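PDB 5U1T: separin from Saccharomyces cerevisiae, which cleaves the cohesin subunit MCD1/SCC1 as a caspase-like cysteine protease at the onset of anaphase, so that sister chromatids can segregate. Local coordinates for residues T1407-P1418 with M1459-G1470. Numbering follows the deposited sequence.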
# COMPACT_ATOMS: atom_id res chain seq x y z
N THR A 1407 26.73 2.33 51.95
CA THR A 1407 26.25 2.27 53.33
C THR A 1407 25.06 1.34 53.46
O THR A 1407 24.19 1.27 52.59
CB THR A 1407 25.85 3.64 53.90
OG1 THR A 1407 24.91 4.28 53.01
CG2 THR A 1407 27.08 4.53 54.11
N ILE A 1408 25.03 0.65 54.58
CA ILE A 1408 24.19 -0.50 54.77
C ILE A 1408 23.35 -0.26 56.02
O ILE A 1408 22.64 -1.14 56.50
CB ILE A 1408 25.08 -1.74 54.86
CG1 ILE A 1408 24.29 -3.04 54.91
CG2 ILE A 1408 26.06 -1.60 56.04
CD1 ILE A 1408 25.18 -4.23 55.28
N GLU A 1409 23.41 0.96 56.54
CA GLU A 1409 22.82 1.26 57.83
C GLU A 1409 21.35 1.66 57.75
O GLU A 1409 20.72 1.84 58.78
CB GLU A 1409 23.60 2.37 58.54
CG GLU A 1409 25.01 1.97 58.96
CD GLU A 1409 25.81 3.11 59.59
OE1 GLU A 1409 25.33 4.27 59.54
OE2 GLU A 1409 26.92 2.85 60.13
N ASP A 1410 20.83 1.79 56.53
CA ASP A 1410 19.39 2.02 56.30
C ASP A 1410 18.98 1.97 54.83
O ASP A 1410 19.82 1.91 53.92
CB ASP A 1410 18.96 3.36 56.89
CG ASP A 1410 19.89 4.50 56.51
OD1 ASP A 1410 20.30 4.58 55.33
OD2 ASP A 1410 20.21 5.32 57.41
N ASN A 1411 17.67 2.01 54.60
CA ASN A 1411 17.10 2.03 53.27
C ASN A 1411 17.55 0.88 52.37
O ASN A 1411 17.89 1.11 51.21
CB ASN A 1411 17.40 3.35 52.57
CG ASN A 1411 16.23 4.31 52.62
OD1 ASN A 1411 16.31 5.35 53.25
ND2 ASN A 1411 15.14 3.94 51.95
N ILE A 1412 17.52 -0.34 52.90
CA ILE A 1412 17.84 -1.51 52.09
C ILE A 1412 16.57 -2.35 51.78
O ILE A 1412 15.74 -2.60 52.66
CB ILE A 1412 18.93 -2.36 52.80
CG1 ILE A 1412 18.45 -2.88 54.15
CG2 ILE A 1412 20.22 -1.57 52.94
CD1 ILE A 1412 18.00 -4.29 54.13
N SER A 1413 16.41 -2.73 50.52
CA SER A 1413 15.23 -3.48 50.04
C SER A 1413 15.53 -4.95 49.86
O SER A 1413 16.65 -5.33 49.50
CB SER A 1413 14.72 -2.91 48.71
OG SER A 1413 14.42 -1.53 48.78
N MET A 1414 14.53 -5.79 50.09
CA MET A 1414 14.69 -7.21 49.86
C MET A 1414 13.40 -7.86 49.43
O MET A 1414 12.31 -7.43 49.81
CB MET A 1414 15.21 -7.91 51.10
CG MET A 1414 14.87 -7.18 52.36
SD MET A 1414 15.99 -7.66 53.66
CE MET A 1414 17.49 -7.82 52.71
N ILE A 1415 13.54 -8.90 48.63
CA ILE A 1415 12.42 -9.68 48.14
C ILE A 1415 12.78 -11.14 48.35
O ILE A 1415 13.88 -11.57 48.01
CB ILE A 1415 12.13 -9.37 46.66
CG1 ILE A 1415 11.84 -7.87 46.49
CG2 ILE A 1415 11.00 -10.22 46.14
CD1 ILE A 1415 11.68 -7.43 45.08
N LEU A 1416 11.88 -11.91 48.95
CA LEU A 1416 12.20 -13.29 49.30
C LEU A 1416 11.08 -14.25 48.92
O LEU A 1416 9.98 -14.15 49.45
CB LEU A 1416 12.48 -13.39 50.80
CG LEU A 1416 12.95 -14.75 51.30
CD1 LEU A 1416 14.17 -15.19 50.51
CD2 LEU A 1416 13.28 -14.68 52.79
N ASN A 1417 11.37 -15.17 47.99
CA ASN A 1417 10.40 -16.19 47.58
C ASN A 1417 9.09 -15.56 47.10
O ASN A 1417 8.02 -15.86 47.62
CB ASN A 1417 10.15 -17.17 48.75
CG ASN A 1417 9.26 -18.35 48.38
OD1 ASN A 1417 9.10 -18.69 47.22
ND2 ASN A 1417 8.68 -18.98 49.40
N PRO A 1418 9.17 -14.69 46.07
CA PRO A 1418 8.01 -13.88 45.67
C PRO A 1418 6.89 -14.73 45.10
O PRO A 1418 5.93 -14.18 44.58
CB PRO A 1418 8.57 -12.95 44.59
CG PRO A 1418 10.05 -13.19 44.55
CD PRO A 1418 10.27 -14.55 45.11
N MET A 1459 11.62 0.55 44.98
CA MET A 1459 12.68 -0.17 45.67
C MET A 1459 14.02 0.06 44.99
O MET A 1459 15.01 0.39 45.65
CB MET A 1459 12.41 -1.66 45.71
CG MET A 1459 11.61 -2.13 46.90
SD MET A 1459 11.56 -3.93 46.88
CE MET A 1459 11.17 -4.26 48.61
N LEU A 1460 14.05 -0.10 43.68
CA LEU A 1460 15.30 0.00 42.93
C LEU A 1460 15.91 1.39 42.99
O LEU A 1460 17.11 1.52 43.19
CB LEU A 1460 15.08 -0.38 41.47
CG LEU A 1460 14.77 -1.85 41.25
CD1 LEU A 1460 14.18 -2.07 39.86
CD2 LEU A 1460 16.01 -2.68 41.48
N GLN A 1461 15.08 2.41 42.82
CA GLN A 1461 15.61 3.76 42.70
C GLN A 1461 15.74 4.44 44.04
O GLN A 1461 16.19 5.57 44.10
CB GLN A 1461 14.71 4.61 41.80
CG GLN A 1461 14.60 4.13 40.37
CD GLN A 1461 13.43 4.77 39.67
OE1 GLN A 1461 13.21 5.97 39.78
NE2 GLN A 1461 12.65 3.97 38.96
N ASN A 1462 15.35 3.75 45.11
CA ASN A 1462 15.36 4.36 46.44
C ASN A 1462 15.96 3.47 47.52
O ASN A 1462 15.55 3.54 48.69
CB ASN A 1462 13.93 4.76 46.86
CG ASN A 1462 13.40 5.93 46.05
OD1 ASN A 1462 12.60 5.76 45.13
ND2 ASN A 1462 13.85 7.13 46.39
N SER A 1463 16.93 2.64 47.14
CA SER A 1463 17.61 1.77 48.09
C SER A 1463 19.13 1.94 48.04
O SER A 1463 19.69 2.20 46.97
CB SER A 1463 17.26 0.31 47.83
OG SER A 1463 15.86 0.12 47.72
N ASN A 1464 19.78 1.79 49.19
CA ASN A 1464 21.23 1.67 49.22
C ASN A 1464 21.66 0.28 48.79
O ASN A 1464 22.78 0.06 48.33
CB ASN A 1464 21.76 1.97 50.62
CG ASN A 1464 21.57 3.41 51.02
OD1 ASN A 1464 21.10 3.70 52.13
ND2 ASN A 1464 21.92 4.32 50.12
N LEU A 1465 20.74 -0.67 48.95
CA LEU A 1465 20.97 -2.04 48.53
C LEU A 1465 19.67 -2.70 48.11
O LEU A 1465 18.65 -2.60 48.80
CB LEU A 1465 21.61 -2.83 49.66
CG LEU A 1465 21.70 -4.33 49.36
CD1 LEU A 1465 22.60 -4.57 48.16
CD2 LEU A 1465 22.21 -5.08 50.57
N PHE A 1466 19.70 -3.38 46.97
CA PHE A 1466 18.57 -4.19 46.54
C PHE A 1466 18.94 -5.66 46.48
O PHE A 1466 19.86 -6.03 45.76
CB PHE A 1466 18.07 -3.72 45.18
CG PHE A 1466 16.98 -4.57 44.63
CD1 PHE A 1466 15.67 -4.38 45.04
CD2 PHE A 1466 17.25 -5.57 43.73
CE1 PHE A 1466 14.66 -5.16 44.55
CE2 PHE A 1466 16.24 -6.37 43.23
CZ PHE A 1466 14.94 -6.16 43.63
N VAL A 1467 18.25 -6.52 47.23
CA VAL A 1467 18.52 -7.95 47.12
C VAL A 1467 17.23 -8.73 46.83
O VAL A 1467 16.18 -8.42 47.37
CB VAL A 1467 19.23 -8.50 48.39
CG1 VAL A 1467 19.66 -7.37 49.29
CG2 VAL A 1467 18.38 -9.52 49.13
N TYR A 1468 17.34 -9.71 45.93
CA TYR A 1468 16.19 -10.42 45.39
C TYR A 1468 16.45 -11.92 45.29
O TYR A 1468 17.37 -12.33 44.62
CB TYR A 1468 15.83 -9.87 44.01
CG TYR A 1468 14.81 -10.67 43.22
CD1 TYR A 1468 15.20 -11.71 42.38
CD2 TYR A 1468 13.46 -10.37 43.27
CE1 TYR A 1468 14.27 -12.44 41.64
CE2 TYR A 1468 12.52 -11.08 42.53
CZ TYR A 1468 12.94 -12.12 41.72
OH TYR A 1468 12.00 -12.82 40.99
N ILE A 1469 15.61 -12.73 45.94
CA ILE A 1469 15.72 -14.18 45.84
C ILE A 1469 14.44 -14.82 45.26
O ILE A 1469 13.37 -14.76 45.84
CB ILE A 1469 16.01 -14.81 47.23
CG1 ILE A 1469 17.17 -14.08 47.91
CG2 ILE A 1469 16.29 -16.29 47.11
CD1 ILE A 1469 17.66 -14.76 49.15
N GLY A 1470 14.58 -15.44 44.09
CA GLY A 1470 13.45 -16.06 43.41
C GLY A 1470 13.88 -16.20 41.97
O GLY A 1470 15.03 -15.90 41.67
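Ser1413, Ile1415 and Asn1417 interlock with Leu1465, Val1467 and Ile1469 as parallel neighbours in the central sheet of the caspase-like protease domain, strand axes 4.7 Å apart. Ser1413 N donates to Leu1465 O (2.8 Å, the straightest approach to its carbonyl), and Ser1413 O takes Val1467 N at 3.0 Å. Ile1415 gives its N to Val1467 O and receives Ile1469 N, and Asn1417 N closes on Ile1469 O. Before the strands, Asn1464 N reaches Asn1411 O (2.8 Å). Met1414 and Leu1416 turn their backbone bonds to strand 1444-1447 and Asn1448 beyond it. Val1467 O has a second, weaker visitor, a CA-H...O contact from Met1414.

On the face carrying Ser1413, Ile1415, Phe1466 and Tyr1468, Met1459 from the end of helix 1453-1461 lies over strand 1412-1416. Its extended chain (chi2 -173°) runs past Ser1413 CB, bringing SD within 3.9 Å of Ile1415 CD1 and CE within 3.6 Å of Met1414 O. With an alanine in place of Met1459, Ser1413 CB and Ile1415 CD1 would probably lose this chain, and the isoleucine end would be freer to turn. That CD1 also touches the Phe1466 ring, one face of which has Leu1460 CD2 over its centre. On the opposite face Met1414 pairs with Val1467 and Leu1416 with Ile1469; all but Leu1416, which lies on Met1447, meet helix 1423-1436.

The carboxyl ends of the strands approach Cys1497, the active-site residue by similarity. There Tyr1468 OH is bonded to His1471 O and Asn1417 OD1 to Leu1422 N, while Pro1418 CG rests 3.8 Å from Tyr1468 CE2.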